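Local coordinates for protein cyclic GMP-AMP synthase-like receptor (Tribolium castaneum, PDB 7LT2) that senses double-stranded RNA and, in response, joins ATP and GTP into the cyclic dinucleotide 2',3'-cGAMP to trigger innate immune signalling, at residues S278-T283 against N329-H334. Sequence-based numbering, arbitrary orientation.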
# COMPACT_ATOMS: atom_id res chain seq x y z
N SER A 278 6.40 -4.27 7.51
CA SER A 278 5.06 -4.85 7.51
C SER A 278 4.80 -5.69 6.27
O SER A 278 4.12 -6.73 6.35
CB SER A 278 4.01 -3.74 7.64
OG SER A 278 4.11 -3.10 8.90
N TYR A 279 5.32 -5.28 5.11
CA TYR A 279 5.05 -6.06 3.90
C TYR A 279 5.68 -7.44 3.98
O TYR A 279 5.21 -8.37 3.31
CB TYR A 279 5.55 -5.33 2.65
CG TYR A 279 5.14 -6.01 1.36
CD1 TYR A 279 3.81 -6.06 0.96
CD2 TYR A 279 6.09 -6.61 0.54
CE1 TYR A 279 3.44 -6.69 -0.23
CE2 TYR A 279 5.73 -7.24 -0.64
CZ TYR A 279 4.40 -7.28 -1.02
OH TYR A 279 4.06 -7.90 -2.20
N TYR A 280 6.74 -7.60 4.77
CA TYR A 280 7.34 -8.92 4.93
C TYR A 280 6.40 -9.86 5.67
O TYR A 280 6.33 -11.05 5.37
CB TYR A 280 8.69 -8.83 5.65
CG TYR A 280 9.67 -7.84 5.06
CD1 TYR A 280 9.51 -7.34 3.77
CD2 TYR A 280 10.77 -7.41 5.79
CE1 TYR A 280 10.40 -6.43 3.23
CE2 TYR A 280 11.68 -6.51 5.26
CZ TYR A 280 11.49 -6.02 3.98
OH TYR A 280 12.38 -5.11 3.45
N ILE A 281 5.67 -9.32 6.65
CA ILE A 281 4.66 -10.12 7.35
C ILE A 281 3.50 -10.43 6.41
O ILE A 281 3.01 -11.57 6.36
CB ILE A 281 4.19 -9.40 8.62
CG1 ILE A 281 5.34 -9.32 9.63
CG2 ILE A 281 3.00 -10.12 9.24
CD1 ILE A 281 5.06 -8.37 10.78
N LYS A 282 3.03 -9.42 5.66
CA LYS A 282 1.99 -9.66 4.66
C LYS A 282 2.42 -10.76 3.69
O LYS A 282 1.63 -11.65 3.36
CB LYS A 282 1.69 -8.37 3.90
CG LYS A 282 0.45 -8.43 3.01
CD LYS A 282 0.34 -7.21 2.12
CE LYS A 282 -0.93 -7.23 1.28
NZ LYS A 282 -0.94 -6.14 0.27
N THR A 283 3.68 -10.72 3.26
CA THR A 283 4.19 -11.72 2.32
C THR A 283 4.17 -13.11 2.92
O THR A 283 3.82 -14.09 2.24
CB THR A 283 5.61 -11.34 1.88
OG1 THR A 283 5.59 -10.10 1.17
CG2 THR A 283 6.20 -12.42 0.98
N ASN A 329 13.65 -12.84 -5.42
CA ASN A 329 13.84 -11.66 -4.57
C ASN A 329 13.58 -12.09 -3.13
O ASN A 329 12.44 -12.39 -2.77
CB ASN A 329 12.89 -10.55 -5.01
CG ASN A 329 13.15 -9.24 -4.29
OD1 ASN A 329 13.45 -9.21 -3.10
ND2 ASN A 329 13.03 -8.13 -5.02
N ASN A 330 14.64 -12.14 -2.32
CA ASN A 330 14.50 -12.41 -0.89
C ASN A 330 14.27 -11.08 -0.18
O ASN A 330 15.19 -10.25 -0.09
CB ASN A 330 15.74 -13.13 -0.35
CG ASN A 330 15.67 -13.40 1.15
OD1 ASN A 330 14.66 -13.14 1.81
ND2 ASN A 330 16.75 -13.94 1.69
N LEU A 331 13.06 -10.88 0.33
CA LEU A 331 12.68 -9.59 0.89
C LEU A 331 13.53 -9.20 2.09
O LEU A 331 13.68 -8.01 2.39
CB LEU A 331 11.20 -9.59 1.27
CG LEU A 331 10.21 -9.73 0.11
CD1 LEU A 331 8.77 -9.63 0.61
CD2 LEU A 331 10.49 -8.67 -0.95
N ILE A 332 14.09 -10.18 2.80
CA ILE A 332 14.94 -9.89 3.95
C ILE A 332 16.39 -10.29 3.68
O ILE A 332 17.17 -10.44 4.61
CB ILE A 332 14.41 -10.55 5.23
CG1 ILE A 332 14.28 -12.06 5.06
CG2 ILE A 332 13.09 -9.93 5.64
CD1 ILE A 332 13.87 -12.78 6.34
N GLY A 333 16.75 -10.46 2.40
CA GLY A 333 18.12 -10.81 2.06
C GLY A 333 19.13 -9.76 2.47
O GLY A 333 20.32 -10.08 2.60
N HIS A 334 18.70 -8.52 2.69
CA HIS A 334 19.59 -7.44 3.07
C HIS A 334 19.79 -7.33 4.58
O HIS A 334 20.67 -6.58 5.01
CB HIS A 334 19.06 -6.11 2.53
CG HIS A 334 17.71 -5.74 3.07
ND1 HIS A 334 16.56 -6.39 2.69
CD2 HIS A 334 17.34 -4.80 3.97
CE1 HIS A 334 15.53 -5.86 3.33
NE2 HIS A 334 15.97 -4.90 4.12
O HOH W 1 13.09 -5.99 0.49
O HOH W 2 14.31 -3.70 5.43
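Y280, near the start of helix 278-291, lays its ring against L331 and I332 in the loop ahead of helix 337-354. One face of the ring takes the carbonyl carbon of L331 toward its rim, with L331 CB 3.8 Å from Y280 CD1, while I332 CG2 comes in obliquely to 3.4 Å from Y280 CD2. L331 CD1 reaches on to T283, tip to tip, lying 3.3 Å from T283 OG1, and also brushes the Y279 ring.

The polar contacts run largely through water. One water donates to L331 O (2.8 Å) and also bonds Y280 OH; a second bonds Y280 OH, but its 2.4 Å approach to H334 NE2 is too short to trust, leaving that half of the bridge doubtful. H334 meets the same hydroxyl with its ring edge, tip to tip, CE1 3.2 Å from Y280 OH.

Each segment braces itself. T283 OG1 donates to Y279 O (2.8 Å), which T283 N grips from the opposite face; N330 OD1 accepts from I332 N in an Asx turn within the N330-G333 type I turn.

Residues 278-282 probably bind ATP, and Y279 OH bonds E248, also a likely ATP ligand. The chemistry implies an apolar docking of loop on helix, with a watered polar margin at the Y280 hydroxyl, beside the probable nucleotide site.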